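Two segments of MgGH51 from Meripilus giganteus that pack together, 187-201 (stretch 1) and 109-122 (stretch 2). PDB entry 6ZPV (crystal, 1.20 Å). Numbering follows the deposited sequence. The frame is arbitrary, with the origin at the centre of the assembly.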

# COMPACT_ATOMS: atom_id res chain seq x y z
N GLY A 187 3.38 28.22 -35.21
CA GLY A 187 1.96 28.36 -35.53
C GLY A 187 1.12 27.10 -35.37
O GLY A 187 -0.10 27.18 -35.63
N GLN A 188 1.68 25.98 -34.96
CA GLN A 188 0.90 24.73 -34.86
C GLN A 188 0.16 24.62 -33.53
O GLN A 188 0.70 25.09 -32.51
CB GLN A 188 1.80 23.51 -35.05
CG GLN A 188 2.50 23.45 -36.40
CD GLN A 188 1.61 23.21 -37.58
OE1 GLN A 188 0.60 22.49 -37.43
NE2 GLN A 188 2.03 23.70 -38.73
N THR A 189 -0.93 23.87 -33.53
CA THR A 189 -1.60 23.42 -32.29
C THR A 189 -1.79 21.90 -32.35
O THR A 189 -2.20 21.37 -33.41
CB THR A 189 -2.94 24.09 -32.07
OG1 THR A 189 -2.76 25.48 -31.94
CG2 THR A 189 -3.66 23.56 -30.85
N ILE A 190 -1.40 21.20 -31.30
CA ILE A 190 -1.59 19.76 -31.18
C ILE A 190 -2.33 19.50 -29.86
O ILE A 190 -2.00 20.12 -28.82
CB ILE A 190 -0.24 18.99 -31.18
CG1 ILE A 190 0.59 19.33 -32.43
CG2 ILE A 190 -0.50 17.51 -31.08
CD1 ILE A 190 1.99 18.80 -32.40
N ASN A 191 -3.31 18.61 -29.88
CA ASN A 191 -3.99 18.14 -28.65
C ASN A 191 -3.35 16.80 -28.24
O ASN A 191 -3.16 15.90 -29.09
CB ASN A 191 -5.48 17.95 -28.81
CG ASN A 191 -6.30 19.22 -28.96
OD1 ASN A 191 -5.74 20.30 -29.12
ND2 ASN A 191 -7.64 19.06 -28.93
N PHE A 192 -3.07 16.67 -26.93
CA PHE A 192 -2.48 15.45 -26.36
C PHE A 192 -3.36 14.89 -25.27
O PHE A 192 -4.05 15.67 -24.58
CB PHE A 192 -1.09 15.75 -25.77
CG PHE A 192 -0.00 16.12 -26.74
CD1 PHE A 192 0.77 15.14 -27.30
CD2 PHE A 192 0.27 17.47 -27.06
CE1 PHE A 192 1.80 15.47 -28.17
CE2 PHE A 192 1.30 17.76 -27.92
CZ PHE A 192 2.06 16.78 -28.47
N ALA A 193 -3.27 13.60 -25.05
CA ALA A 193 -4.02 12.96 -23.97
C ALA A 193 -3.29 11.71 -23.54
O ALA A 193 -2.49 11.15 -24.31
CB ALA A 193 -5.46 12.63 -24.40
N MET A 194 -3.65 11.22 -22.34
CA MET A 194 -3.24 9.87 -21.90
C MET A 194 -1.74 9.65 -22.11
O MET A 194 -1.31 8.73 -22.81
CB MET A 194 -4.09 8.80 -22.58
CG MET A 194 -4.00 7.40 -22.05
SD MET A 194 -4.32 7.20 -20.27
CE MET A 194 -2.64 6.96 -19.65
N PHE A 195 -0.94 10.43 -21.40
CA PHE A 195 0.52 10.22 -21.36
C PHE A 195 0.87 9.12 -20.40
O PHE A 195 0.17 8.89 -19.41
CB PHE A 195 1.19 11.50 -20.87
CG PHE A 195 1.08 12.71 -21.76
CD1 PHE A 195 2.06 12.96 -22.73
CD2 PHE A 195 0.07 13.64 -21.63
CE1 PHE A 195 2.05 14.12 -23.51
CE2 PHE A 195 0.05 14.80 -22.42
CZ PHE A 195 1.03 15.03 -23.35
N SER A 196 2.04 8.51 -20.61
CA SER A 196 2.54 7.53 -19.65
C SER A 196 4.05 7.35 -19.78
O SER A 196 4.57 7.35 -20.91
CB SER A 196 1.85 6.18 -19.86
OG SER A 196 2.31 5.18 -18.95
N LEU A 197 4.74 7.16 -18.66
CA LEU A 197 6.13 6.78 -18.66
C LEU A 197 6.36 5.74 -17.57
O LEU A 197 6.12 6.04 -16.39
CB LEU A 197 7.06 7.98 -18.44
CG LEU A 197 8.55 7.67 -18.51
CD1 LEU A 197 9.02 7.35 -19.91
CD2 LEU A 197 9.39 8.79 -17.93
N PHE A 198 6.79 4.56 -17.97
CA PHE A 198 7.08 3.47 -17.02
C PHE A 198 8.54 3.09 -17.02
O PHE A 198 9.15 2.99 -18.10
CB PHE A 198 6.27 2.20 -17.32
CG PHE A 198 4.94 2.11 -16.63
CD1 PHE A 198 3.92 3.00 -16.93
CD2 PHE A 198 4.68 1.18 -15.67
CE1 PHE A 198 2.71 2.93 -16.27
CE2 PHE A 198 3.48 1.09 -15.01
CZ PHE A 198 2.49 1.99 -15.35
N PRO A 199 9.12 2.82 -15.85
CA PRO A 199 10.40 2.12 -15.75
C PRO A 199 10.17 0.63 -15.90
O PRO A 199 9.02 0.18 -15.97
CB PRO A 199 10.80 2.46 -14.30
CG PRO A 199 9.47 2.34 -13.55
CD PRO A 199 8.43 2.86 -14.54
N PRO A 200 11.22 -0.22 -15.84
CA PRO A 200 11.00 -1.63 -15.67
C PRO A 200 10.13 -1.87 -14.44
O PRO A 200 10.31 -1.20 -13.42
CB PRO A 200 12.47 -2.21 -15.51
CG PRO A 200 13.32 -1.18 -16.20
CD PRO A 200 12.66 0.15 -15.88
N THR A 201 9.28 -2.89 -14.46
CA THR A 201 8.36 -3.15 -13.36
C THR A 201 8.69 -4.43 -12.60
O THR A 201 9.35 -5.33 -13.14
CB THR A 201 6.93 -3.17 -13.89
OG1 THR A 201 6.85 -4.17 -14.89
CG2 THR A 201 6.45 -1.82 -14.36
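Stretch 2, residues 109-122: TWTYKASLFFRFPT

Stretch 2 lies beside stretch 1 as an antiparallel neighbour in a β-sheet, joined by four pairs of backbone hydrogen bonds, interrupted by one β-bulge and closed at both ends by proline contacts. Its strand, 112-119, runs at 178° to strand 189-198, with the axes 4.7 Å apart at closest approach. W110 and T111 lead in and F120 to T122 lead out, all without regular structure.

The register is set by the backbone. K113 pairs with F198, S115 with S196, F117 with A193 and R119 with N191, and each pair exchanges two hydrogen bonds. K113 N to F198 O and F198 N to K113 O are both 2.9 Å; at the other end R119 N to N191 O and N191 N to R119 O are 2.9 Å as well. Between these hydrogen-bonded pairs the α-carbons add CA-H...O contacts, such as F118 CA to N191 O at 3.1 Å.

The spacing breaks once. Between S115 and F117 stretch 2 spends one residue, L116, where stretch 1 spends two, M194 and F195. M194 takes up the surplus with phi/psi of 49/64, and regular pairing resumes beyond it. L116 CB then rests 3.6 Å from F195 CD1, while F117 CD1 meets M194 CB at 3.8 Å. A water bridges the strands at the bulge, donating to M194 O at 2.8 Å and hydrogen-bonding S115 OG at 2.8 Å.

Away from the bulge, side chains alternate between the faces. A114 and F118 share one with L197 and F192: A114 CB lies 3.8 Å from L197 CD1, and F118 CB 3.9 Å from F192 CD1. L116 CD1 approaches the edge of the F192 ring, 4.0 Å from F192 CD1. The opposite face carries K113, S115, F117 and R119 and is more mixed in character. There a second water donates to both K113 O and S196 OG, at 2.8 and 2.9 Å.

Beyond the strand, F120 lays one face of its ring against I190, whose CG1 is 3.9 Å from the ring centroid in a CH-pi contact; Q188 OE1 meets the ring edge, 3.5 Å from F120 CE2. P121 follows, with its CD 3.5 Å from T189 O. At the other end W110 CB touches P200 CD at 3.6 Å and W110 CE3 lies 4.0 Å from P199 CB. The rule to read here is economical: backbone pairs fix the register, one left-handed residue takes up the extra length at the bulge, and rings and prolines pack the ends.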

# COMPACT_ATOMS: atom_id res chain seq x y z
N THR A 109 20.76 1.61 -16.37
CA THR A 109 20.51 0.17 -16.52
C THR A 109 19.04 -0.10 -16.84
O THR A 109 18.70 -1.28 -17.02
CB THR A 109 20.94 -0.59 -15.25
OG1 THR A 109 20.05 -0.35 -14.19
CG2 THR A 109 22.38 -0.29 -14.85
N TRP A 110 18.19 0.93 -16.91
CA TRP A 110 16.74 0.78 -17.12
C TRP A 110 16.33 1.18 -18.53
O TRP A 110 16.75 2.24 -19.04
CB TRP A 110 15.96 1.61 -16.10
CG TRP A 110 16.06 1.15 -14.69
CD1 TRP A 110 16.76 0.09 -14.19
CD2 TRP A 110 15.44 1.77 -13.57
NE1 TRP A 110 16.61 -0.01 -12.84
CE2 TRP A 110 15.83 1.03 -12.41
CE3 TRP A 110 14.63 2.87 -13.41
CZ2 TRP A 110 15.39 1.36 -11.13
CZ3 TRP A 110 14.21 3.22 -12.16
CH2 TRP A 110 14.60 2.48 -11.03
N THR A 111 15.42 0.42 -19.13
CA THR A 111 14.66 0.78 -20.32
C THR A 111 13.33 1.33 -19.84
O THR A 111 12.66 0.67 -19.04
CB THR A 111 14.49 -0.39 -21.28
OG1 THR A 111 15.77 -0.79 -21.74
CG2 THR A 111 13.62 -0.02 -22.45
N TYR A 112 12.93 2.46 -20.33
CA TYR A 112 11.63 3.11 -20.02
C TYR A 112 10.73 2.99 -21.22
O TYR A 112 11.18 2.98 -22.37
CB TYR A 112 11.82 4.58 -19.65
CG TYR A 112 12.71 4.85 -18.47
CD1 TYR A 112 14.08 4.72 -18.54
CD2 TYR A 112 12.17 5.26 -17.25
CE1 TYR A 112 14.90 5.00 -17.47
CE2 TYR A 112 12.99 5.51 -16.14
CZ TYR A 112 14.35 5.41 -16.27
OH TYR A 112 15.20 5.67 -15.19
N LYS A 113 9.44 2.91 -20.95
CA LYS A 113 8.36 2.89 -21.97
C LYS A 113 7.58 4.18 -21.91
O LYS A 113 6.88 4.41 -20.91
CB LYS A 113 7.48 1.68 -21.85
CG LYS A 113 8.17 0.34 -22.12
CD LYS A 113 7.16 -0.80 -21.92
CE LYS A 113 7.53 -2.15 -22.45
NZ LYS A 113 8.88 -2.17 -23.00
N ALA A 114 7.69 5.03 -22.92
CA ALA A 114 6.93 6.29 -23.01
C ALA A 114 5.78 6.09 -23.99
O ALA A 114 5.96 5.44 -25.05
CB ALA A 114 7.81 7.40 -23.52
N SER A 115 4.65 6.69 -23.72
CA SER A 115 3.56 6.68 -24.69
C SER A 115 2.71 7.95 -24.48
O SER A 115 2.69 8.59 -23.41
CB SER A 115 2.77 5.43 -24.61
OG SER A 115 2.08 5.31 -23.36
N LEU A 116 1.93 8.26 -25.51
CA LEU A 116 1.00 9.38 -25.50
C LEU A 116 0.02 9.20 -26.65
O LEU A 116 0.29 8.43 -27.57
CB LEU A 116 1.72 10.72 -25.56
CG LEU A 116 2.61 10.98 -26.78
CD1 LEU A 116 1.81 11.36 -28.03
CD2 LEU A 116 3.61 12.07 -26.49
N PHE A 117 -1.07 9.94 -26.61
CA PHE A 117 -1.99 10.10 -27.74
C PHE A 117 -1.92 11.53 -28.20
O PHE A 117 -1.87 12.46 -27.37
CB PHE A 117 -3.40 9.69 -27.34
CG PHE A 117 -3.64 8.22 -27.18
CD1 PHE A 117 -3.19 7.56 -26.03
CD2 PHE A 117 -4.28 7.47 -28.13
CE1 PHE A 117 -3.40 6.20 -25.85
CE2 PHE A 117 -4.47 6.12 -27.97
CZ PHE A 117 -4.03 5.49 -26.83
N PHE A 118 -2.06 11.74 -29.51
CA PHE A 118 -2.13 13.09 -30.06
C PHE A 118 -3.09 13.16 -31.23
O PHE A 118 -3.35 12.14 -31.89
CB PHE A 118 -0.76 13.64 -30.50
CG PHE A 118 -0.25 13.12 -31.82
CD1 PHE A 118 0.30 11.84 -31.97
CD2 PHE A 118 -0.43 13.85 -32.98
CE1 PHE A 118 0.66 11.34 -33.19
CE2 PHE A 118 -0.07 13.36 -34.23
CZ PHE A 118 0.48 12.09 -34.33
N ARG A 119 -3.54 14.34 -31.55
CA ARG A 119 -4.15 14.67 -32.86
C ARG A 119 -3.93 16.12 -33.15
O ARG A 119 -3.84 16.92 -32.22
CB ARG A 119 -5.65 14.32 -32.90
CG ARG A 119 -6.55 15.21 -32.06
CD ARG A 119 -8.04 14.86 -32.06
NE ARG A 119 -8.85 15.75 -31.07
CZ ARG A 119 -9.49 16.78 -31.52
NH1 ARG A 119 -9.49 16.98 -32.85
NH2 ARG A 119 -10.23 17.53 -30.82
N PHE A 120 -3.92 16.48 -34.44
CA PHE A 120 -3.96 17.90 -34.83
C PHE A 120 -5.44 18.25 -34.93
O PHE A 120 -6.15 17.65 -35.77
CB PHE A 120 -3.26 18.11 -36.19
CG PHE A 120 -1.77 18.09 -36.10
CD1 PHE A 120 -1.08 16.90 -35.99
CD2 PHE A 120 -1.05 19.28 -36.13
CE1 PHE A 120 0.31 16.89 -35.89
CE2 PHE A 120 0.33 19.29 -36.05
CZ PHE A 120 1.01 18.10 -35.91
N PRO A 121 -5.95 19.17 -34.12
CA PRO A 121 -7.38 19.51 -34.19
C PRO A 121 -7.81 20.16 -35.51
O PRO A 121 -8.95 20.02 -35.92
CB PRO A 121 -7.62 20.44 -32.99
CG PRO A 121 -6.22 20.94 -32.59
CD PRO A 121 -5.29 19.83 -32.98
N THR A 122 -6.89 20.81 -36.21
CA THR A 122 -7.07 21.36 -37.55
C THR A 122 -5.94 20.84 -38.41
O THR A 122 -4.77 21.04 -38.10
CB THR A 122 -7.11 22.89 -37.51
OG1 THR A 122 -8.04 23.38 -36.57
CG2 THR A 122 -7.36 23.48 -38.87
O HOH W 1 4.23 3.58 -20.37
O HOH W 2 -0.54 6.14 -23.59
O HOH W 3 -4.17 21.77 -35.37